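Local coordinates for abhydrolase domain-containing protein (Exiguobacterium antarcticum, PDB 5H3H) that acts as an esterase of the alpha/beta hydrolase fold, cleaving carboxylic esters, and probably also forms peracids from carboxylic esters or acids and hydrogen peroxide, at residues W30-N33 with N34-E38; K167-P170 with E171-Q175; V182-S186 with H187-Q191; E260-V263 with S264-S268. One frame throughout, in Å; residues are numbered along the deposited sequence.

Contact 1: residues W30-N33 with N34-E38. With F50 (ethaneperoxoic acid), chain D.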
loop_
_atom_site.group_PDB
_atom_site.type_symbol
_atom_site.label_atom_id
_atom_site.label_comp_id
_atom_site.label_asym_id
_atom_site.label_seq_id
_atom_site.Cartn_x
_atom_site.Cartn_y
_atom_site.Cartn_z
ATOM N N TRP B 30 12.268 19.537 8.550
ATOM C CA TRP B 30 12.019 20.901 8.094
ATOM C C TRP B 30 12.929 21.854 8.916
ATOM O O TRP B 30 12.991 21.684 10.148
ATOM C CB TRP B 30 10.556 21.211 8.318
ATOM C CG TRP B 30 10.102 22.614 7.990
ATOM C CD1 TRP B 30 9.571 23.037 6.819
ATOM C CD2 TRP B 30 10.098 23.746 8.867
ATOM N NE1 TRP B 30 9.258 24.365 6.891
ATOM C CE2 TRP B 30 9.552 24.827 8.144
ATOM C CE3 TRP B 30 10.502 23.953 10.195
ATOM C CZ2 TRP B 30 9.396 26.110 8.710
ATOM C CZ3 TRP B 30 10.371 25.205 10.736
ATOM C CH2 TRP B 30 9.831 26.273 10.011
ATOM N N PRO B 31 13.573 22.863 8.301
ATOM C CA PRO B 31 13.614 23.097 6.858
ATOM C C PRO B 31 15.053 22.969 6.403
ATOM O O PRO B 31 15.645 23.881 5.823
ATOM C CB PRO B 31 13.076 24.504 6.744
ATOM C CG PRO B 31 13.593 25.163 8.025
ATOM C CD PRO B 31 13.924 24.110 9.015
ATOM N N ALA B 32 15.640 21.798 6.686
ATOM C CA ALA B 32 17.062 21.623 6.482
ATOM C C ALA B 32 17.289 20.889 5.124
ATOM O O ALA B 32 16.605 21.197 4.114
ATOM C CB ALA B 32 17.643 20.882 7.649
ATOM N N ASN B 33 18.264 19.980 5.101
ATOM C CA ASN B 33 18.483 19.051 3.967
ATOM C C ASN B 33 19.234 17.810 4.450
ATOM O O ASN B 33 19.574 17.751 5.618
ATOM C CB ASN B 33 19.168 19.724 2.757
ATOM C CG ASN B 33 20.527 20.290 3.079
ATOM O OD1 ASN B 33 21.439 19.557 3.414
ATOM N ND2 ASN B 33 20.681 21.595 2.912
ATOM N N ASN B 34 19.462 16.828 3.558
ATOM C CA ASN B 34 20.148 15.566 3.925
ATOM C C ASN B 34 21.477 15.738 4.630
ATOM O O ASN B 34 21.905 14.852 5.390
ATOM C CB ASN B 34 20.301 14.630 2.688
ATOM C CG ASN B 34 21.599 14.824 1.950
ATOM O OD1 ASN B 34 21.760 15.735 1.065
ATOM N ND2 ASN B 34 22.557 13.978 2.274
ATOM N N ASN B 35 22.168 16.853 4.386
ATOM C CA ASN B 35 23.416 17.141 5.065
ATOM C C ASN B 35 23.293 17.213 6.587
ATOM O O ASN B 35 24.275 17.043 7.251
ATOM C CB ASN B 35 24.138 18.431 4.555
ATOM C CG ASN B 35 24.678 18.288 3.157
ATOM O OD1 ASN B 35 25.246 17.266 2.807
ATOM N ND2 ASN B 35 24.509 19.329 2.336
ATOM N N MET B 36 22.115 17.415 7.145
ATOM C CA MET B 36 22.021 17.390 8.630
ATOM C C MET B 36 22.419 16.016 9.217
ATOM O O MET B 36 22.638 15.921 10.399
ATOM C CB MET B 36 20.628 17.727 9.134
ATOM C CG MET B 36 19.606 16.696 8.809
ATOM S SD MET B 36 17.931 17.102 9.303
ATOM C CE MET B 36 17.585 15.682 10.287
ATOM N N PHE B 37 22.472 14.967 8.393
ATOM C CA PHE B 37 22.783 13.616 8.873
ATOM C C PHE B 37 24.277 13.299 8.777
ATOM O O PHE B 37 24.679 12.126 8.972
ATOM C CB PHE B 37 22.008 12.570 8.048
ATOM C CG PHE B 37 20.526 12.607 8.241
ATOM C CD1 PHE B 37 19.969 12.375 9.501
ATOM C CD2 PHE B 37 19.670 12.871 7.173
ATOM C CE1 PHE B 37 18.594 12.387 9.680
ATOM C CE2 PHE B 37 18.301 12.904 7.339
ATOM C CZ PHE B 37 17.746 12.629 8.619
ATOM N N GLU B 38 25.114 14.284 8.469
ATOM C CA GLU B 38 26.513 13.978 8.158
ATOM C C GLU B 38 27.254 13.099 9.190
ATOM O O GLU B 38 27.974 12.199 8.785
ATOM C CB GLU B 38 27.318 15.242 7.820
ATOM C CG GLU B 38 28.090 15.927 8.946
ATOM C CD GLU B 38 28.916 17.123 8.433
ATOM O OE1 GLU B 38 28.544 17.721 7.374
ATOM O OE2 GLU B 38 29.955 17.436 9.037
HETATM C C F50 D . 10.487 19.482 11.755
HETATM O OX1 F50 D . 13.040 19.605 11.904
HETATM O O F50 D . 10.456 18.883 10.700
HETATM O OXT F50 D . 11.752 19.453 12.509
HETATM C CH3 F50 D . 9.271 20.208 12.258
HETATM O O HOH W 1 23.549 22.523 2.426
#
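In N33 the CG atom sits between the backbone N and the carbonyl carbon (chi1 60°), and this folds the amide forward over the turn that follows, where OD1 meets N35. M36 has a similar first torsion (chi1 68°), which lays CG beside the carbonyl oxygen of N33 at 3.4 Å from N33 O. N33 then grips the turn twice. Its OD1 accepts from N35 N at 3.0 Å, with the donor in the plane of the side-chain carbonyl but the N-H bent off line, and its backbone O takes M36 N at 3.0 Å in a nearly straight bond (173°). The first is an Asx turn; the second belongs to the short 3-10 segment 34-37, which leads into helix 38-46. The two asparagine amides stand almost perpendicular, and one water accepts from N33 ND2 and, weakly, from N35 ND2. The thioether of M36 passes A32, SD lying 4.1 Å from A32 CB, while M36 CG rests over the centre of the F37 ring. L180 of helix 171-182 and F95 of strand 90-95 pack against M36. Upstream, W30 precedes a cis peptide bond to P31. W30 N donates to O of the bound peracetic acid at 2.9 Å, and W30 CB lies 3.3 Å from the same ligand oxygen. M97 N and H248 NE2 also bond the ligand. W30 N, in the loop after strand 23-27, and M97 N meeting at the ligand are consistent with the oxyanion hole of an alpha/beta hydrolase.

Contact 2: residues K167-P170 with E171-Q175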
loop_
_atom_site.group_PDB
_atom_site.type_symbol
_atom_site.label_atom_id
_atom_site.label_comp_id
_atom_site.label_asym_id
_atom_site.label_seq_id
_atom_site.Cartn_x
_atom_site.Cartn_y
_atom_site.Cartn_z
ATOM N N LYS B 167 21.261 21.511 24.267
ATOM C CA LYS B 167 22.567 22.031 24.670
ATOM C C LYS B 167 23.009 23.173 23.773
ATOM O O LYS B 167 22.582 23.276 22.598
ATOM C CB LYS B 167 23.592 20.897 24.691
ATOM C CG LYS B 167 23.495 20.107 25.973
ATOM C CD LYS B 167 24.461 18.964 25.984
ATOM C CE LYS B 167 23.823 17.700 25.441
ATOM N NZ LYS B 167 24.810 16.582 25.425
ATOM N N GLU B 168 23.828 24.064 24.336
ATOM C CA GLU B 168 24.466 25.086 23.537
ATOM C C GLU B 168 25.668 24.469 22.816
ATOM O O GLU B 168 26.637 24.140 23.420
ATOM C CB GLU B 168 24.889 26.286 24.371
ATOM C CG GLU B 168 23.813 27.373 24.460
ATOM C CD GLU B 168 24.301 28.595 25.241
ATOM O OE1 GLU B 168 23.562 29.099 26.142
ATOM O OE2 GLU B 168 25.448 29.023 24.965
ATOM N N HIS B 169 25.610 24.339 21.489
ATOM C CA HIS B 169 26.737 23.774 20.698
ATOM C C HIS B 169 27.654 24.905 20.231
ATOM O O HIS B 169 27.268 26.095 20.277
ATOM C CB HIS B 169 26.194 22.946 19.508
ATOM C CG HIS B 169 25.356 21.775 19.934
ATOM N ND1 HIS B 169 25.895 20.624 20.453
ATOM C CD2 HIS B 169 24.010 21.605 19.967
ATOM C CE1 HIS B 169 24.923 19.797 20.800
ATOM N NE2 HIS B 169 23.772 20.367 20.509
ATOM N N PRO B 170 28.887 24.550 19.811
ATOM C CA PRO B 170 29.856 25.547 19.396
ATOM C C PRO B 170 29.274 26.439 18.290
ATOM O O PRO B 170 28.494 25.974 17.438
ATOM C CB PRO B 170 31.033 24.716 18.919
ATOM C CG PRO B 170 30.910 23.416 19.630
ATOM C CD PRO B 170 29.487 23.229 20.012
ATOM N N GLU B 171 29.615 27.707 18.336
ATOM C CA GLU B 171 29.148 28.707 17.376
ATOM C C GLU B 171 29.331 28.219 15.891
ATOM O O GLU B 171 28.421 28.367 15.098
ATOM C CB GLU B 171 29.866 30.026 17.699
ATOM C CG GLU B 171 30.002 31.096 16.631
ATOM C CD GLU B 171 31.416 31.723 16.625
ATOM O OE1 GLU B 171 32.337 31.178 15.932
ATOM O OE2 GLU B 171 31.607 32.754 17.339
ATOM N N PRO B 172 30.505 27.678 15.543
ATOM C CA PRO B 172 30.638 27.188 14.160
ATOM C C PRO B 172 29.735 26.040 13.796
ATOM O O PRO B 172 29.367 25.977 12.642
ATOM C CB PRO B 172 32.113 26.772 14.036
ATOM C CG PRO B 172 32.788 27.095 15.324
ATOM C CD PRO B 172 31.763 27.575 16.304
ATOM N N LEU B 173 29.417 25.107 14.743
ATOM C CA LEU B 173 28.449 24.057 14.519
ATOM C C LEU B 173 27.016 24.603 14.314
ATOM O O LEU B 173 26.341 24.192 13.411
ATOM C CB LEU B 173 28.372 23.003 15.618
ATOM C CG LEU B 173 28.536 21.508 15.419
ATOM C CD1 LEU B 173 27.785 20.638 16.425
ATOM C CD2 LEU B 173 28.364 20.984 13.981
ATOM N N GLN B 174 26.578 25.503 15.181
ATOM C CA GLN B 174 25.281 26.140 15.009
ATOM C C GLN B 174 25.171 26.868 13.686
ATOM O O GLN B 174 24.123 26.805 13.072
ATOM C CB GLN B 174 24.959 27.118 16.114
ATOM C CG GLN B 174 24.648 26.510 17.462
ATOM C CD GLN B 174 24.306 27.577 18.520
ATOM O OE1 GLN B 174 23.369 28.380 18.350
ATOM N NE2 GLN B 174 25.040 27.571 19.626
ATOM N N GLN B 175 26.234 27.564 13.242
ATOM C CA GLN B 175 26.170 28.300 11.995
ATOM C C GLN B 175 26.040 27.354 10.794
ATOM O O GLN B 175 25.332 27.641 9.818
ATOM C CB GLN B 175 27.380 29.187 11.816
ATOM C CG GLN B 175 27.306 30.171 10.639
ATOM C CD GLN B 175 26.250 31.299 10.804
ATOM O OE1 GLN B 175 26.015 31.800 11.892
ATOM N NE2 GLN B 175 25.595 31.675 9.698
#
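P170, H169 and Q174 carry most of this helix start. P170, at the N-cap position, offers its carbonyl to the first turn: P170 O accepts from Q174 N at 3.0 Å, the donor lying nearly along the C=O axis. Its ring leans on that of the proline two residues on, with P170 CB 3.9 Å from P172 CD. Q174 also reaches back past the cap. With CG beside the backbone N and the chain extended beyond it (chi2 -179°), Q174 NE2 comes to 2.8 Å from H169 O, and the carbonyl oxygen lies almost in the plane of the glutamine amide. Main chain and side chain of one residue thus hold two successive carbonyls. All this is the N-terminal turn of helix 171-182, one of the helices inserted between strands 114-120 and 211-217 as the cap of the alpha/beta hydrolase fold; P172, lacking an N-H, costs no helical bond so near the start. H169 meets L173 through its CB, 4.2 Å from L173 CD1. L252 of helix 250-253 touches both side chains. The imidazole of H169 is held from outside, NE2 bonding to D253 OD1 while F165 meets the ring edge-to-face.

Contact 3: residues V182-S186 with H187-Q191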
loop_
_atom_site.group_PDB
_atom_site.type_symbol
_atom_site.label_atom_id
_atom_site.label_comp_id
_atom_site.label_asym_id
_atom_site.label_seq_id
_atom_site.Cartn_x
_atom_site.Cartn_y
_atom_site.Cartn_z
ATOM N N VAL B 182 19.080 27.938 5.600
ATOM C CA VAL B 182 18.987 29.140 4.754
ATOM C C VAL B 182 19.029 28.797 3.260
ATOM O O VAL B 182 18.336 29.422 2.495
ATOM C CB VAL B 182 19.985 30.241 5.080
ATOM C CG1 VAL B 182 19.988 30.587 6.575
ATOM C CG2 VAL B 182 21.339 29.879 4.609
ATOM N N ASP B 183 19.701 27.700 2.919
ATOM C CA ASP B 183 19.696 27.108 1.585
ATOM C C ASP B 183 18.333 26.697 1.056
ATOM O O ASP B 183 18.118 26.668 -0.157
ATOM C CB ASP B 183 20.615 25.854 1.583
ATOM C CG ASP B 183 20.593 25.115 0.256
ATOM O OD1 ASP B 183 21.330 25.497 -0.681
ATOM O OD2 ASP B 183 19.797 24.169 0.121
ATOM N N ALA B 184 17.426 26.367 1.926
ATOM C CA ALA B 184 16.125 25.950 1.551
ATOM C C ALA B 184 15.418 27.060 0.730
ATOM O O ALA B 184 15.630 28.273 0.934
ATOM C CB ALA B 184 15.341 25.596 2.783
ATOM N N SER B 185 14.644 26.641 -0.257
ATOM C CA SER B 185 13.761 27.586 -0.937
ATOM C C SER B 185 12.771 28.241 0.078
ATOM O O SER B 185 12.223 27.566 0.929
ATOM C CB SER B 185 12.970 26.858 -2.039
ATOM O OG SER B 185 11.967 25.987 -1.487
ATOM N N SER B 186 12.541 29.548 -0.022
ATOM C CA SER B 186 11.579 30.203 0.866
ATOM C C SER B 186 10.187 29.606 0.705
ATOM O O SER B 186 9.476 29.398 1.693
ATOM C CB SER B 186 11.518 31.705 0.582
ATOM O OG SER B 186 11.429 31.913 -0.824
ATOM N N HIS B 187 9.840 29.278 -0.547
ATOM C CA HIS B 187 8.446 28.906 -0.857
ATOM C C HIS B 187 8.179 27.443 -0.486
ATOM O O HIS B 187 7.100 27.119 -0.015
ATOM C CB HIS B 187 8.085 29.190 -2.264
ATOM C CG HIS B 187 9.046 28.645 -3.255
ATOM N ND1 HIS B 187 8.713 27.600 -4.084
ATOM C CD2 HIS B 187 10.349 28.897 -3.479
ATOM C CE1 HIS B 187 9.732 27.321 -4.864
ATOM N NE2 HIS B 187 10.737 28.102 -4.533
ATOM N N GLY B 188 9.169 26.578 -0.641
ATOM C CA GLY B 188 9.063 25.221 -0.060
ATOM C C GLY B 188 8.928 25.214 1.445
ATOM O O GLY B 188 8.094 24.505 1.996
ATOM N N THR B 189 9.767 26.019 2.111
ATOM C CA THR B 189 9.707 26.162 3.534
ATOM C C THR B 189 8.277 26.530 3.937
ATOM O O THR B 189 7.733 25.906 4.829
ATOM C CB THR B 189 10.724 27.186 4.046
ATOM O OG1 THR B 189 12.039 26.710 3.761
ATOM C CG2 THR B 189 10.571 27.466 5.528
ATOM N N ILE B 190 7.666 27.493 3.257
ATOM C CA ILE B 190 6.270 27.855 3.591
ATOM C C ILE B 190 5.259 26.720 3.352
ATOM O O ILE B 190 4.501 26.369 4.243
ATOM C CB ILE B 190 5.870 29.131 2.855
ATOM C CG1 ILE B 190 6.622 30.311 3.521
ATOM C CG2 ILE B 190 4.368 29.299 2.787
ATOM C CD1 ILE B 190 6.672 31.527 2.648
ATOM N N GLN B 191 5.232 26.186 2.146
ATOM C CA GLN B 191 4.311 25.098 1.784
ATOM C C GLN B 191 4.456 23.849 2.679
ATOM O O GLN B 191 3.436 23.264 3.088
ATOM C CB GLN B 191 4.456 24.725 0.290
ATOM C CG GLN B 191 4.180 25.845 -0.747
ATOM C CD GLN B 191 2.802 26.469 -0.684
ATOM O OE1 GLN B 191 2.480 27.261 0.214
ATOM N NE2 GLN B 191 1.991 26.136 -1.645
#
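Helix 186-198, in the helical cap of this alpha/beta hydrolase, starts with a serine N-cap: S185 OG accepts from G188 N at 3.0 Å. The bond is bent (136°). The first torsion of S185 puts OG between the backbone N and the carbonyl carbon (chi1 72°), where it can meet G188 N, and the same oxygen is also bonded to G58 O in a neighbouring loop. That second bond, with backbone bonds between S185 and G58, ties the helix start to the loop beside it. With a valine here, G188 N is likely to lose its cap and G58 O this partner. S185 O is gripped by two atoms of one residue: T189 N at 3.1 Å and T189 OG1 at 3.0 Å, which arrive from opposite faces of the carbonyl plane. T189 can do both since its OG1 lies beside its own backbone N. The hydroxyl also packs on A184, OG1 being 3.6 Å from A184 CB. One residue further along, I190 N bonds S186 O at 3.1 Å, and the apolar I190 CG1 rests 3.5 Å from that same oxygen. Deeper in, T189 O accepts from W30 NE1, so this first turn holds the indole of a ligand-pocket residue. Hydroxyl on an early N-H, and the cap residue's carbonyl on the N-H four residues on: this is the classic serine-capped beginning of an alpha-helix.

Contact 4: residues E260-V263 with S264-S268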
loop_
_atom_site.group_PDB
_atom_site.type_symbol
_atom_site.label_atom_id
_atom_site.label_comp_id
_atom_site.label_asym_id
_atom_site.label_seq_id
_atom_site.Cartn_x
_atom_site.Cartn_y
_atom_site.Cartn_z
ATOM N N GLU B 260 25.187 5.395 17.275
ATOM C CA GLU B 260 25.444 3.999 17.505
ATOM C C GLU B 260 24.152 3.169 17.740
ATOM O O GLU B 260 24.107 2.043 17.352
ATOM C CB GLU B 260 26.523 3.855 18.582
ATOM C CG GLU B 260 27.880 4.468 18.181
ATOM C CD GLU B 260 28.567 3.820 16.955
ATOM O OE1 GLU B 260 29.190 4.565 16.167
ATOM O OE2 GLU B 260 28.524 2.583 16.781
ATOM N N THR B 261 23.068 3.767 18.249
ATOM C CA THR B 261 21.728 3.160 18.212
ATOM C C THR B 261 21.211 2.921 16.764
ATOM O O THR B 261 20.576 1.908 16.454
ATOM C CB THR B 261 20.716 4.084 18.943
ATOM O OG1 THR B 261 21.179 4.365 20.274
ATOM C CG2 THR B 261 19.344 3.471 19.045
ATOM N N LEU B 262 21.491 3.871 15.882
ATOM C CA LEU B 262 20.981 3.832 14.498
ATOM C C LEU B 262 21.707 2.680 13.791
ATOM O O LEU B 262 21.123 1.825 13.141
ATOM C CB LEU B 262 21.297 5.183 13.864
ATOM C CG LEU B 262 20.518 5.742 12.699
ATOM C CD1 LEU B 262 21.341 6.882 12.073
ATOM C CD2 LEU B 262 20.166 4.698 11.650
ATOM N N VAL B 263 23.007 2.622 14.026
ATOM C CA VAL B 263 23.861 1.638 13.420
ATOM C C VAL B 263 23.536 0.230 13.850
ATOM O O VAL B 263 23.530 -0.672 13.023
ATOM C CB VAL B 263 25.346 1.946 13.744
ATOM C CG1 VAL B 263 26.247 0.746 13.449
ATOM C CG2 VAL B 263 25.779 3.193 12.950
ATOM N N SER B 264 23.361 0.054 15.158
ATOM C CA SER B 264 22.965 -1.221 15.710
ATOM C C SER B 264 21.657 -1.719 15.134
ATOM O O SER B 264 21.559 -2.880 14.807
ATOM C CB SER B 264 22.814 -1.115 17.236
ATOM O OG SER B 264 24.040 -0.789 17.859
ATOM N N TYR B 265 20.645 -0.852 15.049
ATOM C CA TYR B 265 19.367 -1.219 14.468
ATOM C C TYR B 265 19.445 -1.531 12.959
ATOM O O TYR B 265 18.784 -2.460 12.496
ATOM C CB TYR B 265 18.336 -0.129 14.723
ATOM C CG TYR B 265 16.896 -0.525 14.568
ATOM C CD1 TYR B 265 16.285 -1.447 15.451
ATOM C CD2 TYR B 265 16.123 0.011 13.562
ATOM C CE1 TYR B 265 14.948 -1.784 15.309
ATOM C CE2 TYR B 265 14.800 -0.336 13.400
ATOM C CZ TYR B 265 14.188 -1.227 14.276
ATOM O OH TYR B 265 12.839 -1.561 14.083
ATOM N N VAL B 266 20.239 -0.775 12.203
ATOM C CA VAL B 266 20.478 -1.143 10.789
ATOM C C VAL B 266 21.088 -2.548 10.695
ATOM O O VAL B 266 20.629 -3.342 9.879
ATOM C CB VAL B 266 21.260 -0.101 9.917
ATOM C CG1 VAL B 266 20.772 1.328 10.156
ATOM C CG2 VAL B 266 22.761 -0.194 10.056
ATOM N N LYS B 267 22.070 -2.839 11.569
ATOM C CA LYS B 267 22.661 -4.207 11.708
ATOM C C LYS B 267 21.645 -5.308 12.101
ATOM O O LYS B 267 21.674 -6.387 11.525
ATOM C CB LYS B 267 23.868 -4.200 12.692
ATOM C CG LYS B 267 25.164 -3.608 12.126
ATOM C CD LYS B 267 26.167 -3.262 13.219
ATOM C CE LYS B 267 27.581 -3.056 12.699
ATOM N NZ LYS B 267 28.364 -4.340 12.501
ATOM N N SER B 268 20.756 -5.043 13.076
ATOM C CA SER B 268 19.674 -5.965 13.411
ATOM C C SER B 268 18.427 -5.333 14.036
ATOM O O SER B 268 18.528 -4.526 14.958
ATOM C CB SER B 268 20.168 -7.011 14.395
ATOM O OG SER B 268 19.091 -7.527 15.163
#
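E260 O takes both S264 N at 3.1 Å and S264 OG at 2.9 Å, the two donors coming from opposite faces of the carbonyl plane. The serine hydroxyl can reach back because OG stands beside its own backbone N (chi1 -63°). This is the one doubled rung in the regular i to i+4 hydrogen-bond ladder of the last helix, 255-267: T261 O, L262 O and V263 O each receive one backbone N-H, from Y265, V266 and K267. The apolar contacts follow the same spacing. L262 CD2 meets V266 CG1 at 3.7 Å, the two side chains crossing at a slant, whereas V263 and K267 run side by side, V263 CG1 lying 4.0 Å from K267 CD. V266 is tightly seated: CG1 presses against L262 O at 3.0 Å and CG2 against V263 O at 3.1 Å. An alanine in its place would strip off both methyls and would probably open a gap beside L262 CD2 and L44 of helix 38-46. Charged and aromatic groups make the outer links: E260 OE1 forms a salt bridge with R43, and K116 lies against the Y265 ring in a cation-pi contact while its NZ bonds Y265 O. T261 and Y265 also touch L213 of strand 211-217. The chemistry divides the helix by side: L262, V266 and Y265 seat it on the sheet and on helix 38-46, while S264 spends its hydroxyl on the helix's own backbone at the exposed surface.

Contact 1 is the buried one, in the loop between strand 23-27 and helix 38-46, and the one that touches the ligand; contact 2 lies on the surface, and contacts 3 and 4 are partly buried. Contacts 2 and 3 start successive cap helices, one with a proline and a glutamine side chain, the other with a serine. Contacts 1 and 3 meet directly, P31 O packing 3.5 Å from A184 CB. Contact 1 leads into helix 38-46, the helix that V266 of contact 4 packs against through L44; contact 4 lies across the chain's centre from contact 3. Serine or threonine hydroxyls double up on carbonyls in contacts 3 and 4, while side-chain amides do the reaching in contacts 1 and 2.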